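Local coordinates for BH0493 protein (Bacillus halodurans C-125, PDB 2QEE) that binds zinc and is probably a metal-dependent hydrolase of the amidohydrolase superfamily, of unestablished substrate, at residues 37-42 with 150-155; 155-160 with 215-220; 185-190 with 207-212; 245-250 with 294-299. All blocks are in the same frame, centred on the assembly; numbering follows the deposited sequence. Where two conformers were deposited one is given.

Interaction 1 of 4, residues 37-42 with 150-155; sequences GEILLW and DDNERI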
# COMPACT_ATOMS: atom_id res chain seq x y z
N GLY C 37 3.24 40.62 9.38
CA GLY C 37 2.07 41.21 8.66
C GLY C 37 1.20 40.32 7.78
O GLY C 37 0.91 39.18 8.14
N GLU C 38 0.76 40.86 6.65
CA GLU C 38 -0.24 40.25 5.76
C GLU C 38 0.10 38.86 5.21
O GLU C 38 -0.83 38.15 4.79
CB GLU C 38 -0.56 41.17 4.56
CG GLU C 38 -1.24 42.51 4.92
CD GLU C 38 -2.65 42.38 5.51
OE1 GLU C 38 -3.41 43.38 5.47
OE2 GLU C 38 -3.01 41.29 6.01
N ILE C 39 1.37 38.50 5.18
CA ILE C 39 1.75 37.16 4.70
C ILE C 39 1.27 36.05 5.65
O ILE C 39 1.19 34.90 5.23
CB ILE C 39 3.28 36.92 4.48
CG1 ILE C 39 4.11 37.43 5.63
CG2 ILE C 39 3.73 37.54 3.17
CD1 ILE C 39 5.58 36.97 5.50
N LEU C 40 0.98 36.39 6.91
CA LEU C 40 0.22 35.47 7.78
C LEU C 40 -1.24 35.45 7.35
O LEU C 40 -2.00 36.43 7.58
CB LEU C 40 0.35 35.87 9.27
CG LEU C 40 -0.49 35.00 10.24
CD1 LEU C 40 0.08 33.58 10.32
CD2 LEU C 40 -0.48 35.58 11.66
N LEU C 41 -1.65 34.32 6.74
CA LEU C 41 -3.02 34.17 6.25
C LEU C 41 -3.91 33.62 7.34
O LEU C 41 -3.52 32.66 8.03
CB LEU C 41 -3.08 33.20 5.04
CG LEU C 41 -2.19 33.63 3.86
CD1 LEU C 41 -2.34 32.64 2.71
CD2 LEU C 41 -2.55 35.09 3.35
N TRP C 42 -5.09 34.21 7.51
CA TRP C 42 -6.09 33.73 8.46
C TRP C 42 -7.48 34.18 8.15
O TRP C 42 -7.66 35.18 7.45
CB TRP C 42 -5.78 34.11 9.90
CG TRP C 42 -5.68 35.60 10.27
CD1 TRP C 42 -4.62 36.43 10.06
CD2 TRP C 42 -6.64 36.36 11.02
NE1 TRP C 42 -4.88 37.70 10.60
CE2 TRP C 42 -6.12 37.68 11.18
CE3 TRP C 42 -7.91 36.06 11.54
CZ2 TRP C 42 -6.81 38.68 11.88
CZ3 TRP C 42 -8.64 37.09 12.21
CH2 TRP C 42 -8.07 38.38 12.37
N ASP C 150 11.64 35.37 -1.72
CA ASP C 150 10.37 36.08 -1.79
C ASP C 150 10.51 37.54 -1.31
O ASP C 150 10.75 37.81 -0.12
CB ASP C 150 9.23 35.37 -1.06
CG ASP C 150 7.88 36.05 -1.31
OD1 ASP C 150 7.15 35.63 -2.24
OD2 ASP C 150 7.55 37.03 -0.64
N ASP C 151 10.29 38.47 -2.23
CA ASP C 151 10.41 39.93 -1.93
C ASP C 151 9.61 40.39 -0.72
O ASP C 151 10.12 41.15 0.12
CB ASP C 151 10.03 40.76 -3.17
CG ASP C 151 10.95 40.54 -4.35
OD1 ASP C 151 12.05 39.96 -4.22
OD2 ASP C 151 10.55 40.96 -5.47
N ASN C 152 8.37 39.95 -0.63
CA ASN C 152 7.52 40.31 0.48
C ASN C 152 7.87 39.67 1.84
O ASN C 152 7.41 40.12 2.89
CB ASN C 152 6.06 40.07 0.15
CG ASN C 152 5.14 40.46 1.29
OD1 ASN C 152 4.62 39.60 1.98
ND2 ASN C 152 4.99 41.77 1.53
N GLU C 153 8.69 38.63 1.84
CA GLU C 153 9.19 38.13 3.10
C GLU C 153 10.54 38.74 3.41
O GLU C 153 10.85 39.07 4.55
CB GLU C 153 9.34 36.61 3.06
CG GLU C 153 8.08 35.79 2.85
CD GLU C 153 8.41 34.30 2.84
OE1 GLU C 153 7.78 33.55 2.00
OE2 GLU C 153 9.33 33.92 3.64
N ARG C 154 11.39 38.82 2.38
CA ARG C 154 12.76 39.28 2.53
C ARG C 154 12.81 40.65 3.27
O ARG C 154 13.66 40.87 4.13
CB ARG C 154 13.49 39.32 1.16
CG ARG C 154 15.02 39.44 1.30
CD ARG C 154 15.81 39.26 -0.02
NE ARG C 154 15.43 40.24 -1.00
CZ ARG C 154 14.46 40.05 -1.89
NH1 ARG C 154 13.80 38.89 -1.89
NH2 ARG C 154 14.16 40.99 -2.78
N ILE C 155 11.83 41.50 2.99
CA ILE C 155 11.75 42.88 3.55
C ILE C 155 11.80 42.93 5.08
O ILE C 155 12.65 43.64 5.68
CB ILE C 155 10.50 43.63 3.02
CG1 ILE C 155 10.66 43.89 1.51
CG2 ILE C 155 10.35 44.96 3.73
CD1 ILE C 155 9.53 44.72 0.84
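Asp150 O takes two backbone N-H groups, from Glu153 N at 3.0 Å and from Arg154 N at 2.8 Å. This closes the first turn of helix 151-158, which carries Glu153, the residue Ile39 packs on. Asp150 is the N-cap, and its OD2 also receives a weak capping bond from Glu153 N at 3.2 Å.

Across the contact, Ile39 CD1 lies 3.8 Å from Glu153 CG, and the two side chains cross at about a right angle. CG1 of Ile39 stands between the backbone N and the carbonyl carbon (chi1 46°), and beyond it the chain runs extended to bring CD1 to the helix. The approach of Ile39 CG2 to Asn152 OD1 is too short to be trusted.

Glu153 is buried, and its OE2 accepts from Asp147 N. Its side chain is about 7 Å from that of His30, a zinc ligand, and about 11 Å from the bound zinc. The contact is thus near the metal site but outside its first shell.

On helix 151-158, Arg154 grips Asp151 OD1 with both end nitrogens, NH2 being the nearer at 2.8 Å. Arg186 makes a further salt bridge to OD1, from helix 180-189. The loop 37-42 follows strand 24-26, with Phe32 beside both Ile39 and Glu153. Leu40 turns to helix 126-136, where it meets Val130.

Interaction 2 of 4, residues 155-160 with 215-220; sequences ISWLEG and ERMDPV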
# COMPACT_ATOMS: atom_id res chain seq x y z
N ILE C 155 11.83 41.50 2.99
CA ILE C 155 11.75 42.88 3.55
C ILE C 155 11.80 42.93 5.08
O ILE C 155 12.65 43.64 5.68
CB ILE C 155 10.50 43.63 3.02
CG1 ILE C 155 10.66 43.89 1.51
CG2 ILE C 155 10.35 44.96 3.73
CD1 ILE C 155 9.53 44.72 0.84
N SER C 156 10.90 42.17 5.71
CA SER C 156 10.83 42.12 7.16
C SER C 156 12.18 41.72 7.75
O SER C 156 12.65 42.30 8.74
CB SER C 156 9.71 41.17 7.61
OG SER C 156 8.45 41.58 7.10
N TRP C 157 12.83 40.72 7.13
CA TRP C 157 14.11 40.26 7.59
C TRP C 157 15.13 41.38 7.49
O TRP C 157 15.88 41.64 8.42
CB TRP C 157 14.59 39.07 6.77
CG TRP C 157 13.77 37.81 7.12
CD1 TRP C 157 12.85 37.17 6.34
CD2 TRP C 157 13.81 37.09 8.37
NE1 TRP C 157 12.31 36.07 7.01
CE2 TRP C 157 12.89 36.00 8.26
CE3 TRP C 157 14.54 37.24 9.56
CZ2 TRP C 157 12.67 35.10 9.33
CZ3 TRP C 157 14.32 36.33 10.61
CH2 TRP C 157 13.39 35.26 10.47
N LEU C 158 15.16 41.99 6.32
CA LEU C 158 16.11 43.08 6.07
C LEU C 158 15.81 44.30 6.94
O LEU C 158 16.73 45.04 7.27
CB LEU C 158 16.19 43.40 4.57
CG LEU C 158 16.90 42.33 3.71
CD1 LEU C 158 16.91 42.69 2.23
CD2 LEU C 158 18.34 41.91 4.16
N GLU C 159 14.54 44.50 7.30
CA GLU C 159 14.15 45.56 8.25
C GLU C 159 14.49 45.23 9.68
O GLU C 159 14.24 46.06 10.57
CB GLU C 159 12.66 45.89 8.16
CG GLU C 159 12.25 46.58 6.90
CD GLU C 159 10.77 46.84 6.83
OE1 GLU C 159 10.35 47.67 6.00
OE2 GLU C 159 10.01 46.20 7.61
N GLY C 160 15.06 44.05 9.94
CA GLY C 160 15.49 43.73 11.29
C GLY C 160 14.42 43.06 12.15
O GLY C 160 14.69 42.77 13.33
N GLU C 215 22.87 33.37 9.56
CA GLU C 215 23.16 34.35 10.60
C GLU C 215 21.92 35.20 10.88
O GLU C 215 21.54 35.43 12.02
CB GLU C 215 24.32 35.24 10.12
CG GLU C 215 24.55 36.49 10.93
CD GLU C 215 25.80 37.23 10.48
OE1 GLU C 215 26.25 37.01 9.32
OE2 GLU C 215 26.33 38.02 11.30
N ARG C 216 21.29 35.66 9.82
CA ARG C 216 20.11 36.47 9.92
C ARG C 216 18.88 35.78 10.57
O ARG C 216 18.17 36.37 11.42
CB ARG C 216 19.75 36.99 8.54
CG ARG C 216 18.77 38.12 8.54
CD ARG C 216 18.74 38.81 7.14
NE ARG C 216 19.97 39.57 6.79
CZ ARG C 216 20.76 39.30 5.75
NH1 ARG C 216 20.50 38.29 4.93
NH2 ARG C 216 21.83 40.04 5.51
N MET C 217 18.60 34.55 10.13
CA MET C 217 17.33 33.90 10.47
C MET C 217 17.43 32.96 11.67
O MET C 217 16.39 32.63 12.28
CB MET C 217 16.86 33.06 9.28
CG MET C 217 16.25 33.83 8.15
SD MET C 217 15.66 32.65 6.91
CE MET C 217 14.93 33.79 5.74
N ASP C 218 18.64 32.50 11.94
CA ASP C 218 18.90 31.45 12.91
C ASP C 218 17.99 30.22 12.66
O ASP C 218 17.36 29.72 13.58
CB ASP C 218 18.72 31.94 14.34
CG ASP C 218 19.23 30.93 15.36
OD1 ASP C 218 20.07 30.05 15.01
OD2 ASP C 218 18.78 31.00 16.52
N PRO C 219 18.02 29.67 11.45
CA PRO C 219 17.03 28.65 11.10
C PRO C 219 17.31 27.36 11.86
O PRO C 219 18.48 27.03 12.14
CB PRO C 219 17.29 28.45 9.58
CG PRO C 219 18.78 28.68 9.44
CD PRO C 219 19.02 29.87 10.38
N VAL C 220 16.25 26.60 12.17
CA VAL C 220 16.39 25.28 12.75
C VAL C 220 16.80 24.21 11.74
O VAL C 220 17.34 23.17 12.11
CB VAL C 220 15.09 24.89 13.55
CG1 VAL C 220 14.94 25.87 14.73
CG2 VAL C 220 13.91 24.95 12.70
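Trp157 and Met217 make the tight part of this contact. Met217 CG sits 3.8 Å from the centroid of the six-membered ring of Trp157, only 3° off the ring normal. This is a CH-pi contact over the face. The methionine chain is extended beyond CG and crosses the indole at about a right angle. Its methyl CE therefore comes down over the other end of the same face, 3.7 Å from Trp157 NE1. The sulfur takes part obliquely, with Met217 SD 4.8 Å from the six-membered centroid, a Met-aromatic contact. Phe36 meets the indole edge-to-face, and Asn146 touches both Trp157 and Met217.

The two helices, 151-158 and 200-217, fit the outer layer of the beta/alpha barrel expected for an amidohydrolase. One follows strand 139-143, and the other leads into strand 222-226. Helix 151-158 ends here in a Schellman motif at Gly160, whose N bonds to Trp157 O at 3.0 Å. An alanine in place of Trp157 is likely to leave Met217 without the flat surface it lies on and to open a gap between the two helix ends.

Toward solvent the packing is thinner. Leu158 CD2 rests over the centre of one face of the Arg216 guanidinium, 3.9 Å from Arg216 NE. A bend in the arginine chain (chi3 -69°) turns that face to the leucine. Trp157 CB and Arg216 CD are 4.2 Å apart. The same guanidinium makes a cation-pi contact with Trp213, further back on helix 200-217.

Interaction 3 of 4, residues 185-190 with 207-212; sequences HRLRDW and KRFLTD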
# COMPACT_ATOMS: atom_id res chain seq x y z
N HIS C 185 21.28 35.02 -11.11
CA HIS C 185 21.26 36.44 -11.47
C HIS C 185 20.78 37.34 -10.33
O HIS C 185 21.29 38.47 -10.18
CB HIS C 185 20.47 36.65 -12.76
CG HIS C 185 20.99 35.82 -13.89
ND1 HIS C 185 22.25 35.99 -14.42
CD2 HIS C 185 20.45 34.76 -14.55
CE1 HIS C 185 22.45 35.09 -15.37
NE2 HIS C 185 21.37 34.34 -15.47
N ARG C 186 19.83 36.85 -9.53
CA ARG C 186 19.42 37.55 -8.30
C ARG C 186 20.56 37.59 -7.27
O ARG C 186 20.83 38.64 -6.69
CB ARG C 186 18.16 36.93 -7.68
CG ARG C 186 16.98 36.86 -8.62
CD ARG C 186 15.70 36.56 -7.88
NE ARG C 186 15.18 37.76 -7.23
CZ ARG C 186 14.19 37.77 -6.34
NH1 ARG C 186 13.63 36.62 -5.99
NH2 ARG C 186 13.75 38.92 -5.81
N LEU C 187 21.25 36.48 -7.07
CA LEU C 187 22.42 36.46 -6.20
C LEU C 187 23.42 37.58 -6.57
O LEU C 187 23.91 38.29 -5.69
CB LEU C 187 23.18 35.14 -6.28
CG LEU C 187 22.49 33.85 -5.84
CD1 LEU C 187 23.54 32.81 -5.60
CD2 LEU C 187 21.68 34.05 -4.59
N ARG C 188 23.75 37.66 -7.87
CA ARG C 188 24.55 38.78 -8.41
C ARG C 188 24.00 40.17 -8.04
O ARG C 188 24.74 41.01 -7.52
CB ARG C 188 24.67 38.67 -9.93
CG ARG C 188 25.41 37.48 -10.37
CD ARG C 188 25.49 37.39 -11.91
NE ARG C 188 26.47 36.37 -12.29
CZ ARG C 188 26.41 35.66 -13.41
NH1 ARG C 188 25.41 35.84 -14.26
NH2 ARG C 188 27.35 34.76 -13.66
N ASP C 189 22.72 40.40 -8.28
CA ASP C 189 22.08 41.63 -7.83
C ASP C 189 22.31 41.93 -6.34
O ASP C 189 22.23 43.09 -5.92
CB ASP C 189 20.57 41.55 -8.04
CG ASP C 189 20.17 41.62 -9.50
OD1 ASP C 189 21.03 41.56 -10.41
OD2 ASP C 189 18.95 41.74 -9.72
N TRP C 190 22.58 40.88 -5.55
CA TRP C 190 22.65 41.01 -4.08
C TRP C 190 24.10 41.01 -3.59
O TRP C 190 24.34 40.98 -2.38
CB TRP C 190 21.81 39.88 -3.41
CG TRP C 190 20.29 39.98 -3.63
CD1 TRP C 190 19.55 41.13 -3.79
CD2 TRP C 190 19.33 38.90 -3.67
NE1 TRP C 190 18.22 40.83 -3.95
CE2 TRP C 190 18.05 39.47 -3.88
CE3 TRP C 190 19.44 37.51 -3.56
CZ2 TRP C 190 16.88 38.70 -3.98
CZ3 TRP C 190 18.26 36.73 -3.66
CH2 TRP C 190 17.01 37.34 -3.89
N LYS C 207 28.09 29.61 -0.71
CA LYS C 207 28.26 29.42 0.76
C LYS C 207 28.06 30.71 1.55
O LYS C 207 27.45 30.69 2.63
CB LYS C 207 29.62 28.85 1.08
CG LYS C 207 29.81 27.41 0.63
CD LYS C 207 31.24 26.96 0.80
CE LYS C 207 31.42 26.25 2.08
NZ LYS C 207 32.66 25.43 2.02
N ARG C 208 28.53 31.83 1.03
CA ARG C 208 28.34 33.07 1.76
C ARG C 208 26.87 33.50 1.77
O ARG C 208 26.38 34.06 2.77
CB ARG C 208 29.29 34.19 1.25
CG ARG C 208 29.23 35.45 2.10
CD ARG C 208 30.29 36.47 1.67
NE ARG C 208 30.05 36.99 0.33
CZ ARG C 208 29.18 37.94 0.04
NH1 ARG C 208 28.49 38.53 1.00
NH2 ARG C 208 29.03 38.35 -1.22
N PHE C 209 26.15 33.22 0.69
CA PHE C 209 24.73 33.48 0.64
C PHE C 209 24.05 32.66 1.78
O PHE C 209 23.28 33.20 2.59
CB PHE C 209 24.14 33.13 -0.75
CG PHE C 209 22.65 33.26 -0.81
CD1 PHE C 209 22.05 34.48 -1.00
CD2 PHE C 209 21.83 32.12 -0.65
CE1 PHE C 209 20.67 34.64 -1.04
CE2 PHE C 209 20.42 32.24 -0.71
CZ PHE C 209 19.82 33.51 -0.89
N LEU C 210 24.35 31.37 1.83
CA LEU C 210 23.75 30.54 2.88
C LEU C 210 24.13 31.04 4.29
O LEU C 210 23.24 31.19 5.16
CB LEU C 210 24.15 29.08 2.72
CG LEU C 210 23.66 28.45 1.43
CD1 LEU C 210 24.32 27.05 1.28
CD2 LEU C 210 22.12 28.39 1.32
N THR C 211 25.42 31.35 4.50
CA THR C 211 25.89 31.73 5.81
C THR C 211 25.22 33.05 6.26
O THR C 211 24.90 33.23 7.45
CB THR C 211 27.44 31.88 5.82
OG1 THR C 211 28.02 30.60 5.53
CG2 THR C 211 27.92 32.34 7.20
N ASP C 212 25.02 33.97 5.32
CA ASP C 212 24.42 35.27 5.65
C ASP C 212 22.99 35.08 6.07
O ASP C 212 22.49 35.75 6.98
CB ASP C 212 24.42 36.24 4.44
CG ASP C 212 25.81 36.87 4.16
OD1 ASP C 212 26.74 36.72 4.97
OD2 ASP C 212 25.95 37.52 3.10
O HOH W 1 26.44 40.39 -0.86
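The end of helix 180-189 meets the middle of helix 200-217, with Leu187 CA and Phe209 CA 7.8 Å apart. Phe209 carries the contact. Its CG is anti to the backbone N (chi1 174°), which sends the ring across to the other helix. Leu187 CD2 lies over one face of that ring, 3.8 Å from the centroid and 19° off the normal, a CH-pi contact. Trp190 meets it obliquely, with Trp190 CE3 4.0 Å from Phe209 CE1. A serine in place of Phe209 would probably leave Leu187 CD2 without its aromatic cover and take away the ring that Trp190 CE3 leans on.

At the polar margin, water 1 donates to Trp190 O at 2.7 Å. It accepts a weak bond from Arg208 NH2 at 3.3 Å, lying in the guanidinium plane. Arg208 NH1 makes a long salt bridge to Asp212 OD2 at 3.4 Å, and Arg208 NH2 another to Glu205.

Tyr192, Phe149 and Trp213 also meet the Phe209 ring, forming an aromatic cluster. The whole is helix-on-helix packing in the helical connection between the parallel strands 171-172 and 222-226, consistent with the outer layer of a beta/alpha barrel.

Interaction 4 of 4, residues 245-250 with 294-299; sequences CLLPVA and PNNKFL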
# COMPACT_ATOMS: atom_id res chain seq x y z
N CYS C 245 28.31 23.21 -1.44
CA CYS C 245 27.94 24.36 -0.64
C CYS C 245 27.08 23.97 0.56
O CYS C 245 27.40 24.28 1.71
CB CYS C 245 27.20 25.42 -1.47
SG CYS C 245 28.09 25.91 -3.02
N LEU C 246 25.96 23.31 0.29
CA LEU C 246 24.93 23.18 1.32
C LEU C 246 25.42 22.22 2.40
O LEU C 246 25.29 22.53 3.56
CB LEU C 246 23.61 22.70 0.69
CG LEU C 246 22.45 22.70 1.68
CD1 LEU C 246 21.19 23.04 0.94
CD2 LEU C 246 22.37 21.33 2.42
N LEU C 247 25.90 21.04 2.00
CA LEU C 247 26.26 20.00 2.98
C LEU C 247 27.41 20.49 3.87
O LEU C 247 27.31 20.41 5.10
CB LEU C 247 26.60 18.67 2.29
CG LEU C 247 25.36 17.96 1.69
CD1 LEU C 247 25.78 16.69 0.98
CD2 LEU C 247 24.30 17.68 2.77
N PRO C 248 28.49 21.06 3.25
CA PRO C 248 29.56 21.59 4.15
C PRO C 248 29.09 22.68 5.12
O PRO C 248 29.44 22.63 6.31
CB PRO C 248 30.58 22.21 3.17
CG PRO C 248 30.31 21.54 1.84
CD PRO C 248 28.84 21.21 1.82
N VAL C 249 28.29 23.64 4.66
CA VAL C 249 27.72 24.69 5.52
C VAL C 249 26.85 24.10 6.64
O VAL C 249 26.95 24.48 7.83
CB VAL C 249 26.98 25.79 4.72
CG1 VAL C 249 26.18 26.72 5.62
CG2 VAL C 249 27.97 26.61 3.89
N ALA C 250 26.00 23.15 6.26
CA ALA C 250 25.14 22.47 7.24
C ALA C 250 25.95 21.78 8.33
O ALA C 250 25.56 21.84 9.52
CB ALA C 250 24.22 21.44 6.52
N PRO C 294 27.85 11.17 7.12
CA PRO C 294 27.46 10.73 8.48
C PRO C 294 27.46 11.85 9.48
O PRO C 294 26.86 11.73 10.58
CB PRO C 294 28.57 9.74 8.87
CG PRO C 294 29.74 10.12 7.99
CD PRO C 294 29.13 10.58 6.70
N ASN C 295 28.20 12.92 9.16
CA ASN C 295 28.25 14.09 10.03
C ASN C 295 27.21 15.14 9.72
O ASN C 295 27.23 16.23 10.29
CB ASN C 295 29.63 14.74 10.02
CG ASN C 295 30.74 13.78 10.36
OD1 ASN C 295 31.78 13.75 9.69
ND2 ASN C 295 30.54 12.98 11.36
N ASN C 296 26.31 14.83 8.76
CA ASN C 296 25.21 15.70 8.46
C ASN C 296 23.95 15.01 8.94
O ASN C 296 23.89 13.76 8.94
CB ASN C 296 25.08 15.94 6.94
CG ASN C 296 26.08 16.95 6.43
OD1 ASN C 296 27.19 16.57 6.02
ND2 ASN C 296 25.68 18.23 6.39
N LYS C 297 22.98 15.84 9.32
CA LYS C 297 21.62 15.34 9.74
C LYS C 297 20.57 15.67 8.66
O LYS C 297 20.58 16.77 8.11
CB LYS C 297 21.23 16.01 11.06
CG LYS C 297 22.11 15.43 12.20
CD LYS C 297 21.67 15.86 13.55
CE LYS C 297 22.06 17.28 13.82
NZ LYS C 297 21.98 17.55 15.30
N PHE C 298 19.64 14.73 8.41
CA PHE C 298 18.68 14.91 7.35
C PHE C 298 17.28 14.64 7.89
O PHE C 298 17.05 13.60 8.57
CB PHE C 298 18.97 13.90 6.24
CG PHE C 298 20.34 14.04 5.64
CD1 PHE C 298 20.49 14.84 4.48
CD2 PHE C 298 21.46 13.44 6.21
CE1 PHE C 298 21.75 15.00 3.92
CE2 PHE C 298 22.75 13.61 5.61
CZ PHE C 298 22.85 14.39 4.47
N LEU C 299 16.38 15.58 7.63
CA LEU C 299 14.95 15.38 7.95
C LEU C 299 14.30 15.03 6.63
O LEU C 299 14.52 15.75 5.65
CB LEU C 299 14.37 16.68 8.51
CG LEU C 299 14.74 16.99 9.97
CD1 LEU C 299 14.61 18.55 10.16
CD2 LEU C 299 13.76 16.27 10.93
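Helix 237-253 is the crossover of a beta-alpha-beta unit, joining the parallel strands 222-226 and 257-264. Here it packs on the lead-in to the next parallel strand, 298-302. The link between them is a side-chain amide bonded to a helix carbonyl. Asn296 ND2 donates to Leu247 O at 3.0 Å. The bond is nearly straight, with an N-H...O angle of 172°. The oxygen lies close to the plane of the amide, and the donor is tilted 25° from the carbonyl plane.

CG of Asn296 is anti to its carbonyl carbon (chi1 -79°), which aims the amide at the helix. Ala250 CB packs against the same nitrogen, 3.5 Å from Asn296 ND2. The small alanine lets the two backbones come close, with Ala250 CA and Asn296 CA 6.9 Å apart. Asn296 is buried, and this bond gives its amide a partner in the interior.

The side chain of Leu247 adds an apolar contact to Phe298. Its CD2 lies 3.9 Å from Phe298 CE1, meeting the ring obliquely. The same methyl is also near Asn296 ND2.

The strand is held on both flanks. Lys297 and Leu299 bond by backbone to strand 257-264, at Phe257 and Met259, and Phe298 bonds to Asn320 and Met322. On the helix, Cys245 and Val249 turn to helix 200-217, where both touch Lys207.

From the N terminus, interaction 1 closes a long, mostly helical loop, bringing the segment after strand 24-26 onto helix 151-158. Interaction 2 starts where it ends, sharing Ile155, and ties that helix to the end of helix 200-217. Interaction 3 is nested inside the loop of interaction 2 and joins helix 180-189 to helix 200-217. Interaction 4 follows in series and fixes helix 237-253 to the approach of strand 298-302. No loops cross. Interactions 1 and 3 touch through Asp151 with Arg186 and Arg154 with Trp190. Interactions 3 and 4 meet where Lys207 and Leu210 pack on helix 237-253. Together they tie a loop after strand 24-26, four helices and the approach to strand 298-302.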